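Local coordinates for alginate lyase, family PL7 (PDB 3ZPY), which belongs to the alginate lyases and, as the catalytic domain of a longer marine bacterial enzyme, probably cleaves alginate chains by beta-elimination, at residues L108-T112 against L223-A229; P24-A28 against Y63-S69; N2-L8 against Y52-V58; E100-N106 against L237-L243. The contacts are given in a common frame with arbitrary orientation. Numbering follows the deposited sequence.

Contact 1: residues L108-T112 against L223-A229; sequences LPQDT and LQSVKGA
Two loops at one end of the PL7 jelly-roll sandwich meet here: segment 108-112 comes after strand 96-107; segment 223-229 follows on from strand 221-223 and includes Q224, the last residue of the YxKxGxYxQ motif of PL7 lyases. Neither segment is regular, though L223 still belongs to its strand. CA atoms draw together along the pair, from 7.6 Å between P109 and L223 to 4.7 Å between T112 and A229. S225 takes a left-handed conformation (59/31); V226 to A229 form a type II turn with G228 at positive phi (72/7), closed by A229 N to V226 O at 3.0 Å.

For the apolar part, P109 CG rests 4.0 Å from L223 CD2, with L223 in the mt rotamer. V226 (m) puts CG1 3.3 Å from Q110 O, a backbone oxygen that also accepts from R64.

The polar part is concentrated on T112. Its N donates to S225 O (2.9 Å, 164°), and the same oxygen takes a CA-H contact from D111 CA at 3.3 Å. With chi1 at m, T112 OG1 reaches into the turn, donating to K227 O at 2.9 Å and lying 3.4 Å from A229 CB.

A water bridges the remaining gap, where D111 (m) holds it 2.6 Å from OD1 and Q224 O lies 2.9 Å from it.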
loop_
_atom_site.group_PDB
_atom_site.type_symbol
_atom_site.label_atom_id
_atom_site.label_comp_id
_atom_site.label_asym_id
_atom_site.label_seq_id
_atom_site.Cartn_x
_atom_site.Cartn_y
_atom_site.Cartn_z
ATOM N N LEU A 108 -12.905 0.786 -6.053
ATOM C CA LEU A 108 -12.643 -0.451 -5.276
ATOM C C LEU A 108 -12.868 -1.658 -6.187
ATOM O O LEU A 108 -13.685 -1.627 -7.137
ATOM C CB LEU A 108 -13.614 -0.579 -4.092
ATOM C CG LEU A 108 -13.375 0.493 -3.037
ATOM C CD1 LEU A 108 -14.427 0.348 -1.953
ATOM C CD2 LEU A 108 -11.952 0.552 -2.555
ATOM N N PRO A 109 -12.154 -2.777 -5.876
ATOM C CA PRO A 109 -12.341 -4.016 -6.594
ATOM C C PRO A 109 -13.526 -4.780 -6.005
ATOM O O PRO A 109 -14.333 -4.197 -5.223
ATOM C CB PRO A 109 -10.990 -4.706 -6.408
ATOM C CG PRO A 109 -10.675 -4.346 -4.932
ATOM C CD PRO A 109 -11.033 -2.844 -4.910
ATOM N N GLN A 110 -13.639 -6.099 -6.357
ATOM C CA GLN A 110 -14.749 -6.952 -5.850
ATOM C C GLN A 110 -14.055 -8.100 -5.154
ATOM O O GLN A 110 -13.183 -8.797 -5.799
ATOM C CB GLN A 110 -15.562 -7.430 -6.997
ATOM C CG GLN A 110 -16.589 -8.519 -6.598
ATOM C CD GLN A 110 -17.441 -8.888 -7.754
ATOM O OE1 GLN A 110 -17.507 -8.173 -8.734
ATOM N NE2 GLN A 110 -18.117 -10.017 -7.658
ATOM N N ASP A 111 -14.435 -8.332 -3.897
ATOM C CA ASP A 111 -13.957 -9.496 -3.113
ATOM C C ASP A 111 -14.135 -10.792 -3.857
ATOM O O ASP A 111 -15.033 -10.951 -4.713
ATOM C CB ASP A 111 -14.827 -9.594 -1.850
ATOM C CG ASP A 111 -14.498 -8.464 -0.804
ATOM O OD1 ASP A 111 -13.678 -7.537 -1.130
ATOM O OD2 ASP A 111 -15.093 -8.634 0.312
ATOM N N THR A 112 -13.315 -11.799 -3.490
ATOM C CA THR A 112 -13.473 -13.180 -4.026
ATOM C C THR A 112 -14.899 -13.664 -3.848
ATOM O O THR A 112 -15.472 -14.241 -4.779
ATOM C CB THR A 112 -12.501 -14.137 -3.299
ATOM O OG1 THR A 112 -11.191 -13.635 -3.563
ATOM C CG2 THR A 112 -12.620 -15.600 -3.879
ATOM N N LEU A 223 -4.349 -4.805 -3.167
ATOM C CA LEU A 223 -5.781 -5.238 -3.031
ATOM C C LEU A 223 -5.912 -6.127 -1.860
ATOM O O LEU A 223 -4.925 -6.772 -1.422
ATOM C CB LEU A 223 -6.277 -5.961 -4.301
ATOM C CG LEU A 223 -6.202 -5.161 -5.602
ATOM C CD1 LEU A 223 -6.925 -5.917 -6.722
ATOM C CD2 LEU A 223 -6.744 -3.750 -5.453
ATOM N N GLN A 224 -7.126 -6.185 -1.326
ATOM C CA GLN A 224 -7.496 -7.027 -0.187
ATOM C C GLN A 224 -8.685 -7.925 -0.450
ATOM O O GLN A 224 -9.479 -7.595 -1.310
ATOM C CB GLN A 224 -7.591 -6.256 1.147
ATOM C CG GLN A 224 -6.292 -5.651 1.580
ATOM C CD GLN A 224 -5.378 -6.723 2.215
ATOM O OE1 GLN A 224 -5.782 -7.347 3.172
ATOM N NE2 GLN A 224 -4.216 -6.990 1.640
ATOM N N SER A 225 -8.768 -9.043 0.268
ATOM C CA SER A 225 -9.925 -9.935 0.146
ATOM C C SER A 225 -10.183 -10.482 -1.244
ATOM O O SER A 225 -11.352 -10.767 -1.627
ATOM C CB SER A 225 -11.205 -9.240 0.759
ATOM O OG SER A 225 -11.044 -8.895 2.085
ATOM N N VAL A 226 -9.114 -10.661 -2.006
ATOM C CA VAL A 226 -9.193 -11.169 -3.416
ATOM C C VAL A 226 -8.308 -12.388 -3.604
ATOM O O VAL A 226 -7.963 -12.740 -4.714
ATOM C CB VAL A 226 -8.992 -10.092 -4.492
ATOM C CG1 VAL A 226 -10.237 -9.211 -4.480
ATOM C CG2 VAL A 226 -7.630 -9.345 -4.325
ATOM N N LYS A 227 -8.024 -13.046 -2.488
ATOM C CA LYS A 227 -7.220 -14.271 -2.547
ATOM C C LYS A 227 -7.964 -15.279 -3.402
ATOM O O LYS A 227 -9.156 -15.590 -3.152
ATOM C CB LYS A 227 -6.953 -14.820 -1.140
ATOM C CG LYS A 227 -6.063 -13.894 -0.304
ATOM C CD LYS A 227 -5.456 -14.602 0.901
ATOM C CE LYS A 227 -4.481 -13.693 1.664
ATOM N NZ LYS A 227 -3.802 -14.362 2.818
ATOM N N GLY A 228 -7.281 -15.861 -4.392
ATOM C CA GLY A 228 -7.933 -16.937 -5.192
ATOM C C GLY A 228 -9.020 -16.414 -6.128
ATOM O O GLY A 228 -9.681 -17.200 -6.798
ATOM N N ALA A 229 -9.136 -15.082 -6.224
ATOM C CA ALA A 229 -10.184 -14.560 -7.125
ATOM C C ALA A 229 -9.827 -14.707 -8.606
ATOM O O ALA A 229 -8.663 -14.615 -9.012
ATOM C CB ALA A 229 -10.493 -13.121 -6.803
HETATM O O HOH W 1 -11.790 -6.352 -2.549
#

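Contact 2: residues P24-A28 against Y63-S69; sequences PGSSA and YRGLGGS
S26, P24 and L66 carry most of this junction between the loop joining strands 15-21 and 29-31 and the one following strand 58-63, at an end of the jelly roll. S26 sits in a type I turn, G25 to A28, its CA 4.4 Å from that of G67. Opposite run two overlapping type II turns, Y63 to L66 and G65 to G68, with G65 (75/4) and G67 (69/13) at positive phi. S26 O accepts from S69 N at 3.0 Å, and S26 CA approaches G65 O at 3.5 Å; next door, G67 N donates to G25 O (3.1 Å, 172°). P24 sets its CB-CG edge on one face of the Y63 ring, CB 3.6 Å from the centroid and 6° off the normal, a CH-pi contact; Y63 OH itself bonds to N49 O. L66, in the tp rotamer, sends CD1 to within 3.7 Å of A28 CB and 3.8 Å of P24 CA. With no side chains at G65, G67 and G68, the turns come close enough for two backbone hydrogen bonds, and side chains add apolar contact rather than polar pairing.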
loop_
_atom_site.group_PDB
_atom_site.type_symbol
_atom_site.label_atom_id
_atom_site.label_comp_id
_atom_site.label_asym_id
_atom_site.label_seq_id
_atom_site.Cartn_x
_atom_site.Cartn_y
_atom_site.Cartn_z
ATOM N N PRO A 24 -3.428 -6.881 -18.349
ATOM C CA PRO A 24 -4.066 -7.362 -17.117
ATOM C C PRO A 24 -4.843 -8.685 -17.331
ATOM O O PRO A 24 -5.634 -8.834 -18.262
ATOM C CB PRO A 24 -4.975 -6.233 -16.692
ATOM C CG PRO A 24 -4.311 -5.027 -17.276
ATOM C CD PRO A 24 -3.729 -5.454 -18.598
ATOM N N GLY A 25 -4.666 -9.629 -16.417
ATOM C CA GLY A 25 -5.233 -10.920 -16.612
ATOM C C GLY A 25 -4.585 -11.881 -15.644
ATOM O O GLY A 25 -3.659 -11.540 -14.961
ATOM N N SER A 26 -5.061 -13.115 -15.611
ATOM C CA SER A 26 -4.539 -14.088 -14.635
ATOM C C SER A 26 -3.094 -14.505 -14.971
ATOM O O SER A 26 -2.393 -15.004 -14.088
ATOM C CB SER A 26 -5.454 -15.304 -14.573
ATOM O OG SER A 26 -5.586 -15.757 -15.891
ATOM N N SER A 27 -2.665 -14.257 -16.226
ATOM C CA SER A 27 -1.317 -14.650 -16.679
ATOM C C SER A 27 -0.271 -13.505 -16.636
ATOM O O SER A 27 0.914 -13.758 -16.980
ATOM C CB SER A 27 -1.367 -15.192 -18.102
ATOM O OG SER A 27 -1.417 -14.136 -19.068
ATOM N N ALA A 28 -0.660 -12.276 -16.256
ATOM C CA ALA A 28 0.327 -11.203 -16.049
ATOM C C ALA A 28 1.386 -11.632 -15.029
ATOM O O ALA A 28 1.156 -12.475 -14.144
ATOM C CB ALA A 28 -0.383 -9.911 -15.621
ATOM N N TYR A 63 -5.615 -5.293 -10.257
ATOM C CA TYR A 63 -6.829 -5.953 -10.701
ATOM C C TYR A 63 -7.064 -7.202 -9.883
ATOM O O TYR A 63 -6.106 -7.907 -9.545
ATOM C CB TYR A 63 -6.754 -6.381 -12.210
ATOM C CG TYR A 63 -6.479 -5.215 -13.112
ATOM C CD1 TYR A 63 -5.177 -4.666 -13.191
ATOM C CD2 TYR A 63 -7.504 -4.706 -13.952
ATOM C CE1 TYR A 63 -4.885 -3.571 -13.961
ATOM C CE2 TYR A 63 -7.207 -3.579 -14.770
ATOM C CZ TYR A 63 -5.878 -3.114 -14.825
ATOM O OH TYR A 63 -5.621 -1.973 -15.569
ATOM N N ARG A 64 -8.334 -7.448 -9.569
ATOM C CA ARG A 64 -8.751 -8.740 -8.990
ATOM C C ARG A 64 -8.208 -9.848 -9.887
ATOM O O ARG A 64 -8.311 -9.794 -11.137
ATOM C CB ARG A 64 -10.299 -8.761 -9.091
ATOM C CG ARG A 64 -10.987 -9.981 -8.435
ATOM C CD ARG A 64 -12.498 -9.839 -8.631
ATOM N NE ARG A 64 -13.284 -10.739 -7.762
ATOM C CZ ARG A 64 -13.846 -11.883 -8.140
ATOM N NH1 ARG A 64 -13.584 -12.437 -9.318
ATOM N NH2 ARG A 64 -14.677 -12.506 -7.313
ATOM N N GLY A 65 -7.592 -10.874 -9.254
ATOM C CA GLY A 65 -7.131 -12.061 -10.034
ATOM C C GLY A 65 -5.869 -11.797 -10.867
ATOM O O GLY A 65 -5.503 -12.679 -11.594
ATOM N N LEU A 66 -5.253 -10.583 -10.775
ATOM C CA LEU A 66 -4.083 -10.267 -11.545
ATOM C C LEU A 66 -2.959 -11.227 -11.161
ATOM O O LEU A 66 -2.562 -11.340 -9.985
ATOM C CB LEU A 66 -3.686 -8.861 -11.269
ATOM C CG LEU A 66 -2.551 -8.212 -12.122
ATOM C CD1 LEU A 66 -2.916 -8.185 -13.618
ATOM C CD2 LEU A 66 -2.105 -6.811 -11.638
ATOM N N GLY A 67 -2.403 -11.904 -12.162
ATOM C CA GLY A 67 -1.330 -12.833 -11.877
ATOM C C GLY A 67 -1.805 -14.086 -11.103
ATOM O O GLY A 67 -0.976 -14.807 -10.562
ATOM N N GLY A 68 -3.121 -14.331 -11.014
ATOM C CA GLY A 68 -3.721 -15.371 -10.142
ATOM C C GLY A 68 -3.268 -16.730 -10.537
ATOM O O GLY A 68 -3.362 -17.676 -9.728
ATOM N N SER A 69 -2.814 -16.859 -11.792
ATOM C CA SER A 69 -2.288 -18.155 -12.267
ATOM C C SER A 69 -1.027 -18.626 -11.566
ATOM O O SER A 69 -0.834 -19.845 -11.291
ATOM C CB SER A 69 -2.015 -18.106 -13.776
ATOM O OG SER A 69 -3.239 -18.318 -14.445
#

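Contact 3: residues N2-L8 against Y52-V58; sequences NSPASVL and YTDGEWV
Although 349 Å² is buried, not one hydrogen bond links these segments; the closest approach is a methyl, T53 CG2, 3.1 Å from N2 O. T53 (chi1 t) spends its hydroxyl at home: OG1 donates to W57 O at 2.7 Å and accepts from G55 N at 3.0 Å, an ST turn. D54 OD1 accepts from E56 N (2.9 Å) and W57 N (2.8 Å), an Asx turn and motif, while G55 has positive phi (88/-13). These bonds shape the tip of the beta hairpin joining edge strand 51-53 to strand 58-63 in the seven-stranded sheet. Against it lies the short helix 4-8, N-capped by S3, whose OG accepts from S6 N at 3.0 Å and also bonds to N43. CA atoms pair as P4 with T53 (5.1 Å) and V7 with G55 (5.9 Å). V58 (t) lays CG2 against the helix, 3.4 Å from P4 O, 3.7 Å from L8 CB and 4.3 Å from V7 CG1. V7 (t) also brings CG1 to 3.6 Å from T53 OG1, and P4 CG covers Y52 CA at 3.8 Å.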
loop_
_atom_site.group_PDB
_atom_site.type_symbol
_atom_site.label_atom_id
_atom_site.label_comp_id
_atom_site.label_asym_id
_atom_site.label_seq_id
_atom_site.Cartn_x
_atom_site.Cartn_y
_atom_site.Cartn_z
ATOM N N ASN A 2 8.204 13.588 -17.987
ATOM C CA ASN A 2 6.868 13.434 -17.564
ATOM C C ASN A 2 6.635 12.103 -16.870
ATOM O O ASN A 2 5.517 11.678 -16.716
ATOM C CB ASN A 2 6.012 13.342 -18.859
ATOM C CG ASN A 2 6.044 14.606 -19.633
ATOM O OD1 ASN A 2 5.856 15.671 -19.074
ATOM N ND2 ASN A 2 6.284 14.486 -20.951
ATOM N N SER A 3 7.705 11.437 -16.495
ATOM C CA SER A 3 7.549 10.074 -16.011
ATOM C C SER A 3 6.898 10.056 -14.609
ATOM O O SER A 3 7.053 10.949 -13.804
ATOM C CB SER A 3 8.909 9.371 -15.909
ATOM O OG SER A 3 9.671 9.860 -14.829
ATOM N N PRO A 4 6.297 8.906 -14.276
ATOM C CA PRO A 4 5.736 8.775 -12.913
ATOM C C PRO A 4 6.836 9.012 -11.832
ATOM O O PRO A 4 6.588 9.672 -10.797
ATOM C CB PRO A 4 5.129 7.348 -12.930
ATOM C CG PRO A 4 4.795 7.098 -14.372
ATOM C CD PRO A 4 5.881 7.788 -15.157
ATOM N N ALA A 5 8.026 8.426 -12.020
ATOM C CA ALA A 5 9.061 8.581 -11.007
ATOM C C ALA A 5 9.461 10.051 -10.821
ATOM O O ALA A 5 9.649 10.527 -9.707
ATOM C CB ALA A 5 10.270 7.707 -11.364
ATOM N N SER A 6 9.514 10.780 -11.934
ATOM C CA SER A 6 9.845 12.237 -11.885
ATOM C C SER A 6 8.706 13.054 -11.182
ATOM O O SER A 6 8.974 13.868 -10.312
ATOM C CB SER A 6 10.052 12.746 -13.336
ATOM O OG SER A 6 11.294 12.317 -13.815
ATOM N N VAL A 7 7.437 12.771 -11.536
ATOM C CA VAL A 7 6.316 13.485 -10.937
ATOM C C VAL A 7 6.280 13.239 -9.424
ATOM O O VAL A 7 6.027 14.169 -8.635
ATOM C CB VAL A 7 4.988 13.109 -11.644
ATOM C CG1 VAL A 7 3.814 13.569 -10.810
ATOM C CG2 VAL A 7 4.994 13.623 -13.099
ATOM N N LEU A 8 6.506 11.969 -8.979
ATOM C CA LEU A 8 6.378 11.639 -7.581
ATOM C C LEU A 8 7.672 11.957 -6.806
ATOM O O LEU A 8 7.670 12.021 -5.554
ATOM C CB LEU A 8 6.007 10.170 -7.459
ATOM C CG LEU A 8 5.376 9.727 -6.146
ATOM C CD1 LEU A 8 4.077 10.439 -5.733
ATOM C CD2 LEU A 8 5.118 8.179 -6.222
ATOM N N TYR A 52 1.164 4.883 -13.654
ATOM C CA TYR A 52 1.192 5.939 -14.646
ATOM C C TYR A 52 0.964 7.256 -13.975
ATOM O O TYR A 52 0.618 7.330 -12.817
ATOM C CB TYR A 52 0.210 5.653 -15.817
ATOM C CG TYR A 52 -1.245 5.569 -15.420
ATOM C CD1 TYR A 52 -2.001 6.741 -15.397
ATOM C CD2 TYR A 52 -1.832 4.367 -15.015
ATOM C CE1 TYR A 52 -3.350 6.715 -15.032
ATOM C CE2 TYR A 52 -3.183 4.312 -14.578
ATOM C CZ TYR A 52 -3.904 5.524 -14.636
ATOM O OH TYR A 52 -5.199 5.526 -14.239
ATOM N N THR A 53 1.093 8.308 -14.771
ATOM C CA THR A 53 0.887 9.676 -14.199
ATOM C C THR A 53 0.096 10.581 -15.131
ATOM O O THR A 53 0.158 10.383 -16.373
ATOM C CB THR A 53 2.239 10.346 -13.783
ATOM O OG1 THR A 53 1.965 11.564 -13.108
ATOM C CG2 THR A 53 3.142 10.574 -14.987
ATOM N N ASP A 54 -0.559 11.611 -14.551
ATOM C CA ASP A 54 -1.108 12.724 -15.348
ATOM C C ASP A 54 -0.404 13.995 -15.075
ATOM O O ASP A 54 -0.891 15.040 -15.496
ATOM C CB ASP A 54 -2.637 12.862 -15.060
ATOM C CG ASP A 54 -2.915 13.206 -13.570
ATOM O OD1 ASP A 54 -1.910 13.380 -12.812
ATOM O OD2 ASP A 54 -4.101 13.263 -13.197
ATOM N N GLY A 55 0.798 13.948 -14.478
ATOM C CA GLY A 55 1.609 15.129 -14.155
ATOM C C GLY A 55 1.269 15.685 -12.799
ATOM O O GLY A 55 2.002 16.549 -12.299
ATOM N N GLU A 56 0.172 15.269 -12.172
ATOM C CA GLU A 56 -0.127 15.712 -10.816
ATOM C C GLU A 56 -0.023 14.478 -9.899
ATOM O O GLU A 56 0.668 14.543 -8.865
ATOM C CB GLU A 56 -1.544 16.259 -10.761
ATOM C CG GLU A 56 -2.040 16.579 -9.352
ATOM C CD GLU A 56 -3.493 17.081 -9.290
ATOM O OE1 GLU A 56 -4.131 17.294 -10.368
ATOM O OE2 GLU A 56 -4.031 17.229 -8.143
ATOM N N TRP A 57 -0.748 13.416 -10.219
ATOM C CA TRP A 57 -0.780 12.215 -9.368
ATOM C C TRP A 57 -0.022 11.063 -10.073
ATOM O O TRP A 57 0.089 11.038 -11.273
ATOM C CB TRP A 57 -2.204 11.666 -9.208
ATOM C CG TRP A 57 -3.269 12.620 -8.752
ATOM C CD1 TRP A 57 -4.080 13.451 -9.526
ATOM C CD2 TRP A 57 -3.599 12.872 -7.378
ATOM N NE1 TRP A 57 -4.951 14.167 -8.702
ATOM C CE2 TRP A 57 -4.695 13.829 -7.365
ATOM C CE3 TRP A 57 -3.179 12.320 -6.189
ATOM C CZ2 TRP A 57 -5.287 14.247 -6.186
ATOM C CZ3 TRP A 57 -3.762 12.705 -5.000
ATOM C CH2 TRP A 57 -4.835 13.657 -4.978
ATOM N N VAL A 58 0.387 10.092 -9.305
ATOM C CA VAL A 58 0.832 8.770 -9.804
ATOM C C VAL A 58 -0.232 7.753 -9.394
ATOM O O VAL A 58 -0.651 7.714 -8.234
ATOM C CB VAL A 58 2.253 8.392 -9.319
ATOM C CG1 VAL A 58 2.584 6.939 -9.693
ATOM C CG2 VAL A 58 3.277 9.380 -9.903
#

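Contact 4: residues E100-N106 against L237-L243; sequences EWTVQVN and LVRIKNL
This is an antiparallel strand pair in the seven-stranded sheet of the PL7 jelly roll, the short axes 4.8 Å apart at 161°. L237 O accepts from N106 N at 2.9 Å. V238 (t) makes a non-hydrogen-bonded pair with V105, CA atoms 4.5 Å apart, and its CG1 meets V103 CG2 at 3.7 Å. R239 forms a hydrogen-bonded pair with Q104: R239 N to Q104 O is 2.9 Å, Q104 N to R239 O 3.0 Å. On the same face its extended side chain (chi1 p) gives NH2 to Q104 OE1 at 2.7 Å, with a weak NE bond to that oxygen at 3.1 Å. I240 (mt) is the non-hydrogen-bonded partner of V103, and its CG2 touches W101 CB at 3.9 Å. K241 pairs with T102 through two 2.9 Å backbone bonds, N to O each way, and its NZ salt-bridges E56. N242, at positive phi (54/49), is an extra residue where the chain turns a corner; a water spans its O and T102 OG1, 2.8 Å from each, and OG1 also bonds to N183. L243 therefore comes opposite W101, CA atoms 4.3 Å apart, with CD1 4.0 Å from W101 CB. Strands 58-63 and 182-189 flank the pair in the sheet; V103, V105, V238 and I240 face the other sheet's strands 117-125 and 216-219, and W57 covers R239 and K241 with cation-pi contacts.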
loop_
_atom_site.group_PDB
_atom_site.type_symbol
_atom_site.label_atom_id
_atom_site.label_comp_id
_atom_site.label_asym_id
_atom_site.label_seq_id
_atom_site.Cartn_x
_atom_site.Cartn_y
_atom_site.Cartn_z
ATOM N N GLU A 100 4.416 10.502 4.856
ATOM C CA GLU A 100 3.296 11.417 4.477
ATOM C C GLU A 100 2.995 11.254 2.994
ATOM O O GLU A 100 3.895 11.126 2.168
ATOM C CB GLU A 100 3.690 12.835 4.742
ATOM C CG GLU A 100 3.815 13.137 6.227
ATOM C CD GLU A 100 4.397 14.493 6.525
ATOM O OE1 GLU A 100 5.623 14.581 6.303
ATOM O OE2 GLU A 100 3.667 15.390 6.886
ATOM N N TRP A 101 1.703 11.211 2.680
ATOM C CA TRP A 101 1.282 11.149 1.269
ATOM C C TRP A 101 -0.096 11.653 1.139
ATOM O O TRP A 101 -0.928 11.524 2.048
ATOM C CB TRP A 101 1.403 9.702 0.733
ATOM C CG TRP A 101 0.482 8.630 1.214
ATOM C CD1 TRP A 101 -0.407 7.937 0.376
ATOM C CD2 TRP A 101 0.315 8.049 2.530
ATOM N NE1 TRP A 101 -1.082 6.999 1.073
ATOM C CE2 TRP A 101 -0.695 6.999 2.391
ATOM C CE3 TRP A 101 0.915 8.241 3.760
ATOM C CZ2 TRP A 101 -1.077 6.203 3.508
ATOM C CZ3 TRP A 101 0.527 7.459 4.846
ATOM C CH2 TRP A 101 -0.479 6.491 4.725
ATOM N N THR A 102 -0.380 12.224 -0.004
ATOM C CA THR A 102 -1.690 12.765 -0.294
ATOM C C THR A 102 -2.313 11.760 -1.228
ATOM O O THR A 102 -1.733 11.411 -2.275
ATOM C CB THR A 102 -1.516 14.176 -0.944
ATOM O OG1 THR A 102 -0.908 15.025 0.024
ATOM C CG2 THR A 102 -2.880 14.776 -1.396
ATOM N N VAL A 103 -3.496 11.381 -0.899
ATOM C CA VAL A 103 -4.080 10.155 -1.616
ATOM C C VAL A 103 -5.542 10.406 -1.962
ATOM O O VAL A 103 -6.282 11.128 -1.257
ATOM C CB VAL A 103 -3.953 8.900 -0.681
ATOM C CG1 VAL A 103 -4.907 8.959 0.548
ATOM C CG2 VAL A 103 -4.187 7.599 -1.468
ATOM N N GLN A 104 -5.954 9.735 -3.048
ATOM C CA GLN A 104 -7.370 9.380 -3.238
ATOM C C GLN A 104 -7.497 7.936 -3.653
ATOM O O GLN A 104 -6.540 7.330 -4.173
ATOM C CB GLN A 104 -8.014 10.194 -4.330
ATOM C CG GLN A 104 -7.911 11.743 -4.207
ATOM C CD GLN A 104 -8.860 12.401 -5.148
ATOM O OE1 GLN A 104 -9.435 11.704 -6.057
ATOM N NE2 GLN A 104 -9.070 13.692 -5.006
ATOM N N VAL A 105 -8.664 7.391 -3.330
ATOM C CA VAL A 105 -9.010 6.068 -3.860
ATOM C C VAL A 105 -10.156 6.392 -4.828
ATOM O O VAL A 105 -11.171 6.992 -4.392
ATOM C CB VAL A 105 -9.345 5.018 -2.801
ATOM C CG1 VAL A 105 -9.760 3.712 -3.498
ATOM C CG2 VAL A 105 -8.186 4.878 -1.814
ATOM N N ASN A 106 -10.032 5.961 -6.104
ATOM C CA ASN A 106 -10.993 6.264 -7.071
ATOM C C ASN A 106 -11.907 5.075 -7.450
ATOM O O ASN A 106 -12.879 5.284 -8.116
ATOM C CB ASN A 106 -10.280 6.746 -8.336
ATOM C CG ASN A 106 -9.433 8.017 -8.053
ATOM O OD1 ASN A 106 -9.987 9.053 -7.661
ATOM N ND2 ASN A 106 -8.115 7.879 -8.083
ATOM N N LEU A 237 -8.162 1.476 -7.829
ATOM C CA LEU A 237 -7.345 2.544 -8.336
ATOM C C LEU A 237 -7.064 3.532 -7.182
ATOM O O LEU A 237 -7.977 4.019 -6.589
ATOM C CB LEU A 237 -8.068 3.248 -9.475
ATOM C CG LEU A 237 -7.270 4.336 -10.196
ATOM C CD1 LEU A 237 -5.974 3.823 -10.827
ATOM C CD2 LEU A 237 -8.101 5.084 -11.256
ATOM N N VAL A 238 -5.790 3.737 -6.924
ATOM C CA VAL A 238 -5.268 4.611 -5.878
ATOM C C VAL A 238 -4.393 5.636 -6.604
ATOM O O VAL A 238 -3.655 5.320 -7.548
ATOM C CB VAL A 238 -4.403 3.871 -4.848
ATOM C CG1 VAL A 238 -3.780 4.850 -3.890
ATOM C CG2 VAL A 238 -5.184 2.775 -4.133
ATOM N N ARG A 239 -4.476 6.899 -6.225
ATOM C CA ARG A 239 -3.582 7.891 -6.801
ATOM C C ARG A 239 -2.917 8.708 -5.649
ATOM O O ARG A 239 -3.563 9.020 -4.643
ATOM C CB ARG A 239 -4.313 8.745 -7.837
ATOM C CG ARG A 239 -5.456 9.618 -7.340
ATOM C CD ARG A 239 -6.078 10.349 -8.509
ATOM N NE ARG A 239 -7.154 11.199 -8.146
ATOM C CZ ARG A 239 -7.838 11.917 -9.017
ATOM N NH1 ARG A 239 -7.473 11.935 -10.307
ATOM N NH2 ARG A 239 -8.935 12.521 -8.584
ATOM N N ILE A 240 -1.611 9.009 -5.829
ATOM C CA ILE A 240 -0.782 9.582 -4.760
ATOM C C ILE A 240 -0.012 10.793 -5.304
ATOM O O ILE A 240 0.485 10.789 -6.465
ATOM C CB ILE A 240 0.180 8.488 -4.168
ATOM C CG1 ILE A 240 -0.640 7.317 -3.658
ATOM C CG2 ILE A 240 1.138 9.056 -3.148
ATOM C CD1 ILE A 240 0.121 6.040 -3.239
ATOM N N LYS A 241 0.162 11.752 -4.408
ATOM C CA LYS A 241 1.143 12.823 -4.667
ATOM C C LYS A 241 1.741 13.262 -3.334
ATOM O O LYS A 241 1.300 12.808 -2.264
ATOM C CB LYS A 241 0.512 14.040 -5.355
ATOM C CG LYS A 241 -0.603 14.742 -4.650
ATOM C CD LYS A 241 -1.243 15.783 -5.591
ATOM C CE LYS A 241 -2.329 16.478 -4.856
ATOM N NZ LYS A 241 -2.874 17.619 -5.673
ATOM N N ASN A 242 2.731 14.171 -3.334
ATOM C CA ASN A 242 3.287 14.762 -2.142
ATOM C C ASN A 242 3.759 13.684 -1.152
ATOM O O ASN A 242 3.367 13.724 0.055
ATOM C CB ASN A 242 2.225 15.683 -1.438
ATOM C CG ASN A 242 1.812 16.810 -2.279
ATOM O OD1 ASN A 242 2.452 17.135 -3.254
ATOM N ND2 ASN A 242 0.595 17.273 -1.999
ATOM N N LEU A 243 4.518 12.709 -1.640
ATOM C CA LEU A 243 5.009 11.574 -0.862
ATOM C C LEU A 243 6.357 11.953 -0.255
ATOM O O LEU A 243 7.263 12.387 -0.954
ATOM C CB LEU A 243 5.244 10.409 -1.843
ATOM C CG LEU A 243 5.866 9.139 -1.198
ATOM C CD1 LEU A 243 5.088 8.500 -0.055
ATOM C CD2 LEU A 243 6.076 8.102 -2.292
HETATM O O HOH W 2 1.285 14.616 1.731
#

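In the fold
Contacts 3 and 4 share the seven-stranded sheet, centres 12 Å apart: V58 O takes I240 N at 2.9 Å, E56 OE2 bridges to K241 NZ at 2.8 Å. Strand 100-106 then leads into 108-112, so contact 4 hands the chain to contact 1, about 20 Å away between centres. There R64 of contact 2 ties the loops together, NE 2.8 Å from Q110 O and NH2 3.1 Å from D111 O. In PL7 lyases the substrate groove lies on the concave sheet, here probably that of strands 117-125 and 216-219, which puts contact 4 on the outer sheet, while contact 1 includes Q224 of the family motif. The sodium ligands T35, A37 and I40 fall between P24-A28 and Y52-V58.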